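Putative phenazine biosynthesis PhzC/PhzF protein (Clostridium difficile, PDB 4DUN) is a putative phenazine-biosynthesis protein of the PhzF family, probably with isomerase activity, although its own substrate and reaction remain to be established. Local coordinates at residues Y7-A13 and E250-Q256; A80-N85 and R107-Y112; T185-Y191 and M223-S229; H207-P212 and T244-S248. The contacts are given in a common frame with arbitrary orientation. Residue numbers count along the deposited sequence, not the author numbering.

Interaction 1: Y7-A13 and E250-Q256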
loop_
_atom_site.group_PDB
_atom_site.type_symbol
_atom_site.label_atom_id
_atom_site.label_comp_id
_atom_site.label_asym_id
_atom_site.label_seq_id
_atom_site.Cartn_x
_atom_site.Cartn_y
_atom_site.Cartn_z
ATOM N N TYR A 7 -8.888 12.149 3.257
ATOM C CA TYR A 7 -9.225 11.391 4.450
ATOM C C TYR A 7 -8.907 9.933 4.267
ATOM O O TYR A 7 -9.136 9.386 3.184
ATOM C CB TYR A 7 -10.754 11.505 4.738
ATOM C CG TYR A 7 -11.283 12.919 4.813
ATOM C CD1 TYR A 7 -11.659 13.609 3.662
ATOM C CD2 TYR A 7 -11.439 13.561 6.039
ATOM C CE1 TYR A 7 -12.128 14.925 3.724
ATOM C CE2 TYR A 7 -11.926 14.867 6.114
ATOM C CZ TYR A 7 -12.272 15.542 4.956
ATOM O OH TYR A 7 -12.753 16.829 5.043
ATOM N N ILE A 8 -8.434 9.284 5.331
ATOM C CA ILE A 8 -8.253 7.831 5.369
ATOM C C ILE A 8 -9.276 7.324 6.368
ATOM O O ILE A 8 -9.253 7.738 7.525
ATOM C CB ILE A 8 -6.828 7.340 5.711
ATOM C CG1 ILE A 8 -5.799 7.840 4.677
ATOM C CG2 ILE A 8 -6.840 5.791 5.808
ATOM C CD1 ILE A 8 -4.317 7.612 5.099
ATOM N N VAL A 9 -10.192 6.470 5.909
ATOM C CA VAL A 9 -11.320 5.987 6.709
ATOM C C VAL A 9 -11.374 4.474 6.685
ATOM O O VAL A 9 -11.245 3.879 5.609
ATOM C CB VAL A 9 -12.647 6.588 6.122
ATOM C CG1 VAL A 9 -13.904 6.023 6.803
ATOM C CG2 VAL A 9 -12.639 8.119 6.168
ATOM N N ASP A 10 -11.661 3.863 7.851
ATOM C CA ASP A 10 -11.873 2.412 7.978
ATOM C C ASP A 10 -13.376 2.127 7.931
ATOM O O ASP A 10 -14.103 2.581 8.814
ATOM C CB ASP A 10 -11.253 1.890 9.299
ATOM C CG ASP A 10 -9.739 2.066 9.360
ATOM O OD1 ASP A 10 -9.118 2.282 8.283
ATOM O OD2 ASP A 10 -9.186 2.039 10.475
ATOM N N SER A 11 -13.831 1.381 6.911
ATOM C CA SER A 11 -15.253 1.046 6.731
ATOM C C SER A 11 -15.594 -0.256 7.415
ATOM O O SER A 11 -14.766 -1.166 7.421
ATOM C CB SER A 11 -15.605 0.959 5.253
ATOM O OG SER A 11 -15.380 2.219 4.645
ATOM N N PHE A 12 -16.826 -0.359 7.966
ATOM C CA PHE A 12 -17.302 -1.542 8.734
ATOM C C PHE A 12 -16.346 -1.788 9.936
ATOM O O PHE A 12 -15.993 -2.934 10.243
ATOM C CB PHE A 12 -17.408 -2.811 7.843
ATOM C CG PHE A 12 -18.415 -2.703 6.726
ATOM C CD1 PHE A 12 -18.004 -2.439 5.417
ATOM C CD2 PHE A 12 -19.775 -2.883 6.973
ATOM C CE1 PHE A 12 -18.942 -2.340 4.376
ATOM C CE2 PHE A 12 -20.709 -2.808 5.929
ATOM C CZ PHE A 12 -20.291 -2.527 4.642
ATOM N N ALA A 13 -15.887 -0.697 10.561
ATOM C CA ALA A 13 -14.946 -0.765 11.677
ATOM C C ALA A 13 -15.524 -0.090 12.885
ATOM O O ALA A 13 -16.005 1.040 12.777
ATOM C CB ALA A 13 -13.620 -0.117 11.304
ATOM N N GLU A 250 -20.337 0.742 10.570
ATOM C CA GLU A 250 -19.758 1.918 11.191
ATOM C C GLU A 250 -18.509 2.286 10.392
ATOM O O GLU A 250 -18.013 1.465 9.612
ATOM C CB GLU A 250 -19.379 1.617 12.657
ATOM C CG GLU A 250 -20.539 1.251 13.570
ATOM C CD GLU A 250 -20.088 0.814 14.952
ATOM O OE1 GLU A 250 -19.108 1.391 15.484
ATOM O OE2 GLU A 250 -20.706 -0.128 15.499
ATOM N N ALA A 251 -18.015 3.497 10.566
ATOM C CA ALA A 251 -16.740 3.920 9.967
ATOM C C ALA A 251 -15.945 4.700 11.003
ATOM O O ALA A 251 -16.533 5.286 11.928
ATOM C CB ALA A 251 -16.953 4.747 8.708
ATOM N N VAL A 252 -14.612 4.676 10.871
ATOM C CA VAL A 252 -13.688 5.370 11.783
ATOM C C VAL A 252 -12.701 6.213 10.956
ATOM O O VAL A 252 -12.162 5.721 9.965
ATOM C CB VAL A 252 -12.897 4.391 12.710
ATOM C CG1 VAL A 252 -12.048 5.163 13.725
ATOM C CG2 VAL A 252 -13.807 3.411 13.432
ATOM N N LEU A 253 -12.414 7.442 11.401
ATOM C CA LEU A 253 -11.429 8.315 10.733
ATOM C C LEU A 253 -10.038 8.004 11.255
ATOM O O LEU A 253 -9.810 8.057 12.462
ATOM C CB LEU A 253 -11.763 9.805 10.973
ATOM C CG LEU A 253 -10.795 10.831 10.354
ATOM C CD1 LEU A 253 -10.841 10.782 8.839
ATOM C CD2 LEU A 253 -11.075 12.223 10.869
ATOM N N PHE A 254 -9.091 7.727 10.343
ATOM C CA PHE A 254 -7.696 7.507 10.727
ATOM C C PHE A 254 -6.879 8.792 10.568
ATOM O O PHE A 254 -6.087 9.134 11.439
ATOM C CB PHE A 254 -7.053 6.367 9.886
ATOM C CG PHE A 254 -5.540 6.307 9.995
ATOM C CD1 PHE A 254 -4.922 6.011 11.211
ATOM C CD2 PHE A 254 -4.736 6.522 8.876
ATOM C CE1 PHE A 254 -3.523 5.927 11.303
ATOM C CE2 PHE A 254 -3.336 6.435 8.969
ATOM C CZ PHE A 254 -2.742 6.146 10.182
ATOM N N MET A 255 -7.048 9.490 9.442
ATOM C CA MET A 255 -6.200 10.625 9.118
ATOM C C MET A 255 -6.997 11.625 8.287
ATOM O O MET A 255 -7.769 11.221 7.415
ATOM C CB MET A 255 -4.969 10.082 8.323
ATOM C CG MET A 255 -3.794 11.058 8.172
ATOM S SD MET A 255 -4.054 12.369 6.933
ATOM C CE MET A 255 -4.477 11.373 5.471
ATOM N N GLN A 256 -6.833 12.910 8.580
ATOM C CA GLN A 256 -7.460 14.009 7.839
ATOM C C GLN A 256 -6.353 14.968 7.390
ATOM O O GLN A 256 -5.540 15.385 8.203
ATOM C CB GLN A 256 -8.518 14.720 8.695
ATOM C CG GLN A 256 -9.027 16.046 8.126
ATOM C CD GLN A 256 -10.069 16.715 8.998
ATOM O OE1 GLN A 256 -10.209 16.439 10.199
ATOM N NE2 GLN A 256 -10.832 17.609 8.398
HETATM O O HOH W 1 -16.574 2.679 14.967
#
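Two residues of one strand, Phe254 and Met255, face the single residue Ile8 of the other: a classic beta bulge in an antiparallel pair that joins the chain's first strand to its last. Phe254 N donates to Ile8 O at 2.8 Å, and Met255 N adds a weak bond to the same Ile8 O at 3.4 Å. Phe254 pays for the extra residue with a helical backbone (phi/psi -96/-45), and the register slips by one between Ile8 and Val9. Regular pairing frames the bulge: Ile8 N reaches Met255 O at 2.9 Å, while Asp10 N to Val252 O (2.9 Å) and Val252 N to Asp10 O (3.0 Å) make a reciprocal pair.

One face carries Tyr7, Val9, Ala251 and Leu253, whose side chains meet helix 73-87 inside the PhzF-type barrel; Leu253 CD1 lies at the edge of the Tyr7 ring, 4.0 Å from Tyr7 CD2. On the other face Ile8 CD1 touches Met255 CE at 3.8 Å, and Met255 packs on Met255 of the second subunit. Met255 and Gln256 also pair with a strand of that subunit, so the sheet runs on across the dimer interface. Beyond Ser11 the strand turns away at Phe12, whose phi is positive, yet Ala13 N still binds Glu250 O at 3.2 Å, and water 1 donates to both Ala13 O (2.8 Å) and Glu250 OE1 (2.9 Å).

Interaction 2: A80-N85 and R107-Y112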
loop_
_atom_site.group_PDB
_atom_site.type_symbol
_atom_site.label_atom_id
_atom_site.label_comp_id
_atom_site.label_asym_id
_atom_site.label_seq_id
_atom_site.Cartn_x
_atom_site.Cartn_y
_atom_site.Cartn_z
ATOM N N ALA A 80 -19.473 8.250 2.152
ATOM C CA ALA A 80 -20.679 8.760 2.812
ATOM C C ALA A 80 -20.326 9.259 4.213
ATOM O O ALA A 80 -20.807 10.312 4.619
ATOM C CB ALA A 80 -21.754 7.678 2.886
ATOM N N TYR A 81 -19.455 8.523 4.936
ATOM C CA TYR A 81 -18.985 8.927 6.268
ATOM C C TYR A 81 -18.310 10.308 6.172
ATOM O O TYR A 81 -18.621 11.218 6.945
ATOM C CB TYR A 81 -18.018 7.862 6.846
ATOM C CG TYR A 81 -17.241 8.350 8.060
ATOM C CD1 TYR A 81 -17.732 8.164 9.347
ATOM C CD2 TYR A 81 -16.033 9.040 7.913
ATOM C CE1 TYR A 81 -17.027 8.619 10.464
ATOM C CE2 TYR A 81 -15.347 9.540 9.020
ATOM C CZ TYR A 81 -15.840 9.312 10.294
ATOM O OH TYR A 81 -15.150 9.784 11.386
ATOM N N VAL A 82 -17.448 10.490 5.164
ATOM C CA VAL A 82 -16.760 11.762 4.973
ATOM C C VAL A 82 -17.771 12.897 4.690
ATOM O O VAL A 82 -17.656 13.957 5.310
ATOM C CB VAL A 82 -15.674 11.657 3.872
ATOM C CG1 VAL A 82 -15.152 13.043 3.469
ATOM C CG2 VAL A 82 -14.522 10.770 4.343
ATOM N N ILE A 83 -18.740 12.670 3.776
ATOM C CA ILE A 83 -19.748 13.679 3.414
ATOM C C ILE A 83 -20.514 14.153 4.669
ATOM O O ILE A 83 -20.579 15.361 4.931
ATOM C CB ILE A 83 -20.726 13.153 2.307
ATOM C CG1 ILE A 83 -19.999 12.874 0.954
ATOM C CG2 ILE A 83 -21.945 14.084 2.115
ATOM C CD1 ILE A 83 -19.227 14.128 0.262
ATOM N N SER A 84 -21.088 13.203 5.430
ATOM C CA SER A 84 -21.916 13.509 6.605
ATOM C C SER A 84 -21.127 13.995 7.821
ATOM O O SER A 84 -21.703 14.655 8.667
ATOM C CB SER A 84 -22.778 12.311 6.989
ATOM O OG SER A 84 -23.870 12.764 7.769
ATOM N N ASN A 85 -19.821 13.710 7.917
ATOM C CA ASN A 85 -19.055 14.204 9.054
ATOM C C ASN A 85 -18.343 15.524 8.762
ATOM O O ASN A 85 -18.051 16.264 9.719
ATOM C CB ASN A 85 -18.015 13.171 9.514
ATOM C CG ASN A 85 -18.598 12.113 10.405
ATOM O OD1 ASN A 85 -18.459 12.169 11.635
ATOM N ND2 ASN A 85 -19.272 11.128 9.805
ATOM N N ARG A 107 -27.557 7.496 6.596
ATOM C CA ARG A 107 -26.904 7.557 7.899
ATOM C C ARG A 107 -27.970 7.393 8.960
ATOM O O ARG A 107 -28.935 8.162 8.999
ATOM C CB ARG A 107 -26.125 8.882 8.106
ATOM C CG ARG A 107 -25.320 8.864 9.412
ATOM C CD ARG A 107 -24.562 10.141 9.629
ATOM N NE ARG A 107 -23.975 10.214 10.970
ATOM C CZ ARG A 107 -23.187 11.201 11.369
ATOM N NH1 ARG A 107 -22.895 12.196 10.544
ATOM N NH2 ARG A 107 -22.701 11.215 12.606
ATOM N N ASN A 108 -27.827 6.374 9.794
ATOM C CA ASN A 108 -28.777 6.093 10.877
ATOM C C ASN A 108 -27.941 6.093 12.152
ATOM O O ASN A 108 -27.243 5.115 12.435
ATOM C CB ASN A 108 -29.491 4.754 10.604
ATOM C CG ASN A 108 -30.442 4.302 11.695
ATOM O OD1 ASN A 108 -30.533 4.892 12.785
ATOM N ND2 ASN A 108 -31.196 3.243 11.413
ATOM N N GLY A 109 -27.959 7.219 12.875
ATOM C CA GLY A 109 -27.099 7.417 14.039
ATOM C C GLY A 109 -25.688 7.532 13.493
ATOM O O GLY A 109 -25.404 8.454 12.730
ATOM N N ASN A 110 -24.825 6.555 13.792
ATOM C CA ASN A 110 -23.467 6.492 13.229
ATOM C C ASN A 110 -23.302 5.248 12.348
ATOM O O ASN A 110 -22.174 4.873 11.970
ATOM C CB ASN A 110 -22.407 6.577 14.341
ATOM C CG ASN A 110 -22.289 7.977 14.876
ATOM O OD1 ASN A 110 -22.386 8.952 14.131
ATOM N ND2 ASN A 110 -22.095 8.121 16.178
ATOM N N LEU A 111 -24.422 4.658 11.952
ATOM C CA LEU A 111 -24.418 3.504 11.061
ATOM C C LEU A 111 -24.727 3.972 9.646
ATOM O O LEU A 111 -25.588 4.810 9.451
ATOM C CB LEU A 111 -25.473 2.484 11.472
ATOM C CG LEU A 111 -25.142 1.525 12.608
ATOM C CD1 LEU A 111 -26.401 0.871 13.144
ATOM C CD2 LEU A 111 -24.128 0.487 12.167
ATOM N N TYR A 112 -24.031 3.423 8.660
ATOM C CA TYR A 112 -24.276 3.791 7.271
ATOM C C TYR A 112 -24.945 2.618 6.580
ATOM O O TYR A 112 -24.415 1.524 6.564
ATOM C CB TYR A 112 -22.981 4.238 6.595
ATOM C CG TYR A 112 -22.521 5.539 7.190
ATOM C CD1 TYR A 112 -22.884 6.748 6.623
ATOM C CD2 TYR A 112 -21.781 5.560 8.359
ATOM C CE1 TYR A 112 -22.496 7.933 7.187
ATOM C CE2 TYR A 112 -21.390 6.738 8.925
ATOM C CZ TYR A 112 -21.750 7.925 8.338
ATOM O OH TYR A 112 -21.365 9.110 8.900
HETATM O O HOH W 2 -19.622 10.850 13.570
#
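Residues 80-85 belong to a helix that widens to a pi-type turn at 83-85, while 107-112 end one strand, make a type II' turn from Asn108 to Leu111 and start the next. Gly109, with phi/psi 69/-113, takes the positive-phi corner of this beta hairpin. The CA atoms come no nearer than 7.4 Å, between Tyr81 and Tyr112, so side chains make the contact. Arg107 stretches out fully and its guanidinium ties three things together: NH1 donates to Ser84 OG at 3.0 Å, NE to Gly109 O at 2.9 Å and NH2 to Asn110 OD1 at 2.7 Å. Ser84 OG is bonded in addition to Val91 O. Asn85 ND2 sits over one face of that guanidinium, 3.8 Å from Arg107 NH1, and is held by its own helix through Tyr81 O at 2.9 Å; water 2 donates to Asn85 OD1 (2.6 Å). Deeper in, the Tyr112 ring takes Tyr81 CB over one face, and Tyr112 CD1 touches Ala80 CB at 4.0 Å. Helix 73-87, enclosed by the curled N-terminal sheet as in the PhzF fold, thus packs on hairpin 101-108/111-117; Tyr81 also reaches Val9, Ala251 and Leu253 on strands 4-11 and 244-259.

Interaction 3: T185-Y191 and M223-S229; sequences TDFVSRY and MVAAQLS
Strands 187-191 and 223-227 run parallel in the C-terminal half of the PhzF (DAP epimerase-like) fold, beside helix 207-218. Their axes come within 4.8 Å, inclined by 31°, pairing Phe187 with Ala225, Val188 with Ala226 and Ser189 with Gln227 (CA-CA 4.8 to 5.0 Å). Thr185 (chi1 p) sets CG2 3.9 Å from Ala226 CB. Asp186, helical (phi/psi -66/-45), chi1 m, grips Val224 twice: Asp186 N to Val224 O at 2.9 Å, Val224 N to Asp186 OD2 at 2.8 Å; Asp186 OD1 forms a salt bridge with Lys220. Phe187 (chi1 p, chi2 -92°) lays its ring face on Ala225 CB (CH-pi, 3.7 Å to the centroid) with Met223 SD at the edge, an apolar cluster; Phe187 O accepts Ala226 N at 3.1 Å. Val188 (m) sets CB 3.7 Å from Leu228 CD1. Ser189 N bonds Ala226 O (3.0 Å) and Ser189 O Leu228 N (2.9 Å), residues flanking its partner Gln227, as in parallel sheet. Waters link Ser189 OG to Ala226 O and Gln227 OE1, and Tyr191 N to Gln227 NE2; Gln227 also bonds Asp200 O and Thr203 N. A carboxylate thus replaces a main-chain acceptor for Val224 N, and waters satisfy the opposite end.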
loop_
_atom_site.group_PDB
_atom_site.type_symbol
_atom_site.label_atom_id
_atom_site.label_comp_id
_atom_site.label_asym_id
_atom_site.label_seq_id
_atom_site.Cartn_x
_atom_site.Cartn_y
_atom_site.Cartn_z
ATOM N N THR A 185 -21.620 -13.901 16.827
ATOM C CA THR A 185 -22.490 -13.319 15.794
ATOM C C THR A 185 -23.384 -14.398 15.200
ATOM O O THR A 185 -23.173 -15.578 15.482
ATOM C CB THR A 185 -21.622 -12.661 14.693
ATOM O OG1 THR A 185 -20.794 -13.653 14.077
ATOM C CG2 THR A 185 -20.767 -11.497 15.216
ATOM N N ASP A 186 -24.375 -14.015 14.377
ATOM C CA ASP A 186 -25.256 -14.999 13.746
ATOM C C ASP A 186 -24.491 -15.871 12.772
ATOM O O ASP A 186 -24.678 -17.093 12.765
ATOM C CB ASP A 186 -26.444 -14.318 13.046
ATOM C CG ASP A 186 -27.358 -13.687 14.050
ATOM O OD1 ASP A 186 -28.107 -14.433 14.718
ATOM O OD2 ASP A 186 -27.276 -12.458 14.227
ATOM N N PHE A 187 -23.628 -15.245 11.940
ATOM C CA PHE A 187 -22.822 -15.970 10.978
ATOM C C PHE A 187 -21.538 -15.238 10.725
ATOM O O PHE A 187 -21.410 -14.057 11.070
ATOM C CB PHE A 187 -23.578 -16.253 9.663
ATOM C CG PHE A 187 -24.013 -15.059 8.845
ATOM C CD1 PHE A 187 -25.266 -14.491 9.029
ATOM C CD2 PHE A 187 -23.188 -14.546 7.843
ATOM C CE1 PHE A 187 -25.704 -13.448 8.213
ATOM C CE2 PHE A 187 -23.621 -13.504 7.024
ATOM C CZ PHE A 187 -24.874 -12.951 7.223
ATOM N N VAL A 188 -20.571 -15.952 10.128
ATOM C CA VAL A 188 -19.260 -15.406 9.830
ATOM C C VAL A 188 -18.881 -15.775 8.428
ATOM O O VAL A 188 -19.406 -16.752 7.883
ATOM C CB VAL A 188 -18.162 -15.879 10.840
ATOM C CG1 VAL A 188 -18.445 -15.390 12.259
ATOM C CG2 VAL A 188 -17.971 -17.407 10.810
ATOM N N SER A 189 -17.929 -15.043 7.863
ATOM C CA SER A 189 -17.392 -15.361 6.530
ATOM C C SER A 189 -16.015 -14.745 6.350
ATOM O O SER A 189 -15.581 -13.926 7.152
ATOM C CB SER A 189 -18.323 -14.904 5.403
ATOM O OG SER A 189 -18.320 -13.487 5.265
ATOM N N ARG A 190 -15.309 -15.236 5.354
ATOM C CA ARG A 190 -14.049 -14.714 4.851
ATOM C C ARG A 190 -14.175 -14.739 3.333
ATOM O O ARG A 190 -14.799 -15.653 2.779
ATOM C CB ARG A 190 -12.827 -15.477 5.357
ATOM C CG ARG A 190 -12.546 -15.226 6.847
ATOM C CD ARG A 190 -11.509 -16.177 7.364
ATOM N NE ARG A 190 -10.187 -15.861 6.834
ATOM C CZ ARG A 190 -9.147 -16.683 6.866
ATOM N NH1 ARG A 190 -9.263 -17.901 7.406
ATOM N NH2 ARG A 190 -7.981 -16.303 6.362
ATOM N N TYR A 191 -13.654 -13.707 2.676
ATOM C CA TYR A 191 -13.777 -13.555 1.229
ATOM C C TYR A 191 -12.384 -13.465 0.612
ATOM O O TYR A 191 -11.599 -12.596 0.990
ATOM C CB TYR A 191 -14.621 -12.297 0.916
ATOM C CG TYR A 191 -14.959 -12.106 -0.544
ATOM C CD1 TYR A 191 -14.046 -11.529 -1.423
ATOM C CD2 TYR A 191 -16.240 -12.364 -1.020
ATOM C CE1 TYR A 191 -14.368 -11.316 -2.770
ATOM C CE2 TYR A 191 -16.572 -12.165 -2.363
ATOM C CZ TYR A 191 -15.632 -11.639 -3.235
ATOM O OH TYR A 191 -15.958 -11.430 -4.552
ATOM N N MET A 223 -29.962 -9.807 11.554
ATOM C CA MET A 223 -28.794 -10.569 11.990
ATOM C C MET A 223 -27.560 -9.713 12.048
ATOM O O MET A 223 -27.522 -8.626 11.455
ATOM C CB MET A 223 -28.520 -11.736 10.997
ATOM C CG MET A 223 -29.600 -12.800 10.948
ATOM S SD MET A 223 -29.317 -14.005 9.627
ATOM C CE MET A 223 -29.817 -13.013 8.172
ATOM N N VAL A 224 -26.535 -10.199 12.757
ATOM C CA VAL A 224 -25.230 -9.557 12.787
ATOM C C VAL A 224 -24.244 -10.583 12.220
ATOM O O VAL A 224 -24.333 -11.777 12.530
ATOM C CB VAL A 224 -24.806 -8.970 14.167
ATOM C CG1 VAL A 224 -24.499 -10.064 15.196
ATOM C CG2 VAL A 224 -23.624 -8.007 14.010
ATOM N N ALA A 225 -23.359 -10.120 11.344
ATOM C CA ALA A 225 -22.345 -10.952 10.699
ATOM C C ALA A 225 -20.970 -10.393 10.975
ATOM O O ALA A 225 -20.803 -9.182 11.145
ATOM C CB ALA A 225 -22.589 -11.000 9.195
ATOM N N ALA A 226 -19.985 -11.265 10.997
ATOM C CA ALA A 226 -18.594 -10.842 11.131
ATOM C C ALA A 226 -17.840 -11.350 9.928
ATOM O O ALA A 226 -18.153 -12.422 9.399
ATOM C CB ALA A 226 -17.973 -11.385 12.427
ATOM N N GLN A 227 -16.894 -10.564 9.456
ATOM C CA GLN A 227 -15.981 -10.979 8.400
ATOM C C GLN A 227 -14.665 -11.181 9.120
ATOM O O GLN A 227 -14.127 -10.222 9.677
ATOM C CB GLN A 227 -15.905 -9.976 7.233
ATOM C CG GLN A 227 -15.124 -10.598 6.068
ATOM C CD GLN A 227 -15.543 -10.097 4.717
ATOM O OE1 GLN A 227 -16.723 -9.796 4.468
ATOM N NE2 GLN A 227 -14.582 -10.015 3.801
ATOM N N LEU A 228 -14.212 -12.442 9.208
ATOM C CA LEU A 228 -13.072 -12.821 10.031
ATOM C C LEU A 228 -11.727 -12.717 9.303
ATOM O O LEU A 228 -10.900 -13.634 9.332
ATOM C CB LEU A 228 -13.311 -14.235 10.618
ATOM C CG LEU A 228 -14.547 -14.372 11.528
ATOM C CD1 LEU A 228 -14.667 -15.802 12.049
ATOM C CD2 LEU A 228 -14.524 -13.351 12.717
ATOM N N SER A 229 -11.490 -11.552 8.693
ATOM C CA SER A 229 -10.208 -11.205 8.087
ATOM C C SER A 229 -9.274 -10.779 9.228
ATOM O O SER A 229 -9.755 -10.588 10.352
ATOM C CB SER A 229 -10.400 -10.058 7.090
ATOM O OG SER A 229 -11.009 -8.961 7.760
HETATM O O HOH W 3 -20.025 -12.527 7.046
HETATM O O HOH W 4 -17.901 -11.854 2.978
HETATM O O HOH W 5 -12.278 -12.017 4.496
#

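Interaction 4: H207-P212 and T244-S248; sequences HCNLIP and TVKIS
An essentially apolar helix-on-sheet contact in the C-terminal half of the fold, this one has no hydrogen bond between its segments: the first turns of helix 207-218 lie across the start of strand 244-259. The axes of helix 207-212 and strand 244-248 approach to 8.9 Å and cross at 108°. His207 CA is 7.4 Å from Ile247 CA, and Cys208 CA 6.8 Å from Val245 CA. The strand is extended, with Val245 (chi1 m) and Ile247 (chi1 m, chi2 133°) pointing at the helix and Lys246 away. Ile211 (m, t) bridges the two: CG2 to Val245 CG1 and CD1 to Ile247 CG1, both 3.7 Å. One turn earlier, His207 CB meets Ile247 CD1 at 3.8 Å, its ring (chi1 m, chi2 80°) heading away while ND1 bonds Thr203 O. Pro212, at the kink, sets CD 4.4 Å from Val245 CG1. Ile211 also packs on Met223, Cys237 and Val239, as expected of the central helix wrapped by a curled sheet in each half of the PhzF fold.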
loop_
_atom_site.group_PDB
_atom_site.type_symbol
_atom_site.label_atom_id
_atom_site.label_comp_id
_atom_site.label_asym_id
_atom_site.label_seq_id
_atom_site.Cartn_x
_atom_site.Cartn_y
_atom_site.Cartn_z
ATOM N N HIS A 207 -22.831 -10.323 1.125
ATOM C CA HIS A 207 -23.988 -10.385 2.015
ATOM C C HIS A 207 -25.314 -10.383 1.219
ATOM O O HIS A 207 -26.336 -10.784 1.775
ATOM C CB HIS A 207 -23.912 -9.319 3.125
ATOM C CG HIS A 207 -22.793 -9.631 4.081
ATOM N ND1 HIS A 207 -21.485 -9.323 3.774
ATOM C CD2 HIS A 207 -22.808 -10.361 5.227
ATOM C CE1 HIS A 207 -20.750 -9.824 4.760
ATOM N NE2 HIS A 207 -21.507 -10.430 5.673
ATOM N N CYS A 208 -25.280 -10.088 -0.109
ATOM C CA CYS A 208 -26.455 -10.277 -0.983
ATOM C C CYS A 208 -26.878 -11.744 -0.993
ATOM O O CYS A 208 -28.061 -12.032 -1.122
ATOM C CB CYS A 208 -26.156 -9.802 -2.398
ATOM S SG CYS A 208 -25.904 -8.026 -2.503
ATOM N N ASN A 209 -25.899 -12.661 -0.902
ATOM C CA ASN A 209 -26.133 -14.102 -0.847
ATOM C C ASN A 209 -26.208 -14.608 0.577
ATOM O O ASN A 209 -27.022 -15.476 0.866
ATOM C CB ASN A 209 -25.009 -14.885 -1.536
ATOM C CG ASN A 209 -24.622 -14.468 -2.932
ATOM O OD1 ASN A 209 -23.436 -14.415 -3.245
ATOM N ND2 ASN A 209 -25.589 -14.263 -3.828
ATOM N N LEU A 210 -25.288 -14.149 1.447
ATOM C CA LEU A 210 -25.177 -14.688 2.799
ATOM C C LEU A 210 -26.399 -14.386 3.635
ATOM O O LEU A 210 -26.829 -15.257 4.398
ATOM C CB LEU A 210 -23.895 -14.191 3.510
ATOM C CG LEU A 210 -22.565 -14.682 2.907
ATOM C CD1 LEU A 210 -21.379 -13.955 3.553
ATOM C CD2 LEU A 210 -22.402 -16.238 3.029
ATOM N N ILE A 211 -26.996 -13.189 3.464
ATOM C CA ILE A 211 -28.179 -12.786 4.241
ATOM C C ILE A 211 -29.377 -13.718 3.920
ATOM O O ILE A 211 -29.867 -14.323 4.876
ATOM C CB ILE A 211 -28.534 -11.295 4.092
ATOM C CG1 ILE A 211 -27.415 -10.404 4.739
ATOM C CG2 ILE A 211 -29.923 -10.995 4.676
ATOM C CD1 ILE A 211 -27.546 -8.897 4.407
ATOM N N PRO A 212 -29.869 -13.891 2.652
ATOM C CA PRO A 212 -31.008 -14.811 2.442
ATOM C C PRO A 212 -30.666 -16.231 2.869
ATOM O O PRO A 212 -31.522 -16.915 3.432
ATOM C CB PRO A 212 -31.279 -14.733 0.928
ATOM C CG PRO A 212 -30.005 -14.186 0.331
ATOM C CD PRO A 212 -29.465 -13.250 1.382
ATOM N N THR A 244 -34.994 -7.295 -1.214
ATOM C CA THR A 244 -33.778 -6.512 -0.997
ATOM C C THR A 244 -33.265 -6.822 0.379
ATOM O O THR A 244 -33.984 -7.402 1.201
ATOM C CB THR A 244 -33.965 -4.985 -1.204
ATOM O OG1 THR A 244 -34.863 -4.457 -0.224
ATOM C CG2 THR A 244 -34.390 -4.610 -2.639
ATOM N N VAL A 245 -32.015 -6.436 0.632
ATOM C CA VAL A 245 -31.371 -6.600 1.922
ATOM C C VAL A 245 -30.722 -5.280 2.313
ATOM O O VAL A 245 -30.309 -4.504 1.442
ATOM C CB VAL A 245 -30.344 -7.782 1.961
ATOM C CG1 VAL A 245 -31.013 -9.147 1.711
ATOM C CG2 VAL A 245 -29.191 -7.562 0.986
ATOM N N LYS A 246 -30.630 -5.019 3.623
ATOM C CA LYS A 246 -29.937 -3.847 4.115
ATOM C C LYS A 246 -28.614 -4.308 4.735
ATOM O O LYS A 246 -28.594 -5.254 5.536
ATOM C CB LYS A 246 -30.790 -3.070 5.134
ATOM C CG LYS A 246 -30.185 -1.710 5.493
ATOM C CD LYS A 246 -30.875 -1.063 6.707
ATOM C CE LYS A 246 -32.217 -0.452 6.405
ATOM N NZ LYS A 246 -32.796 0.185 7.620
ATOM N N ILE A 247 -27.519 -3.672 4.313
ATOM C CA ILE A 247 -26.161 -3.914 4.797
ATOM C C ILE A 247 -25.714 -2.611 5.444
ATOM O O ILE A 247 -25.774 -1.560 4.797
ATOM C CB ILE A 247 -25.280 -4.400 3.611
ATOM C CG1 ILE A 247 -25.593 -5.904 3.382
ATOM C CG2 ILE A 247 -23.761 -4.189 3.848
ATOM C CD1 ILE A 247 -25.823 -6.292 1.981
ATOM N N SER A 248 -25.319 -2.671 6.738
ATOM C CA SER A 248 -24.911 -1.462 7.448
ATOM C C SER A 248 -23.597 -1.650 8.151
ATOM O O SER A 248 -23.283 -2.754 8.616
ATOM C CB SER A 248 -25.966 -1.035 8.472
ATOM O OG SER A 248 -27.271 -0.966 7.924
#

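Overall arrangement
Interactions 1 and 2, whose centres are about 11 Å apart, meet through helix 73-87, with Leu253 CB 3.4 Å from Tyr81 OH. Interactions 3 and 4, with centres about 12 Å apart, meet around helix 207-218, where Phe187 CE2 lies 3.6 Å from Leu210 CB. Strand 244-259 joins the two halves: it serves interactions 1 and 4, and Phe12 CZ touches Ile247 CG2 at 3.9 Å. The predicted active-site residue Glu47 has its side chain about 9 Å from that of Ser11 and about 10 Å from that of Tyr191, consistent with a site between the halves. Tyr191 hydrogen-bonds a bound molecule probably from the crystallisation liquor, and its side chain is about 7 Å from the nickel ion.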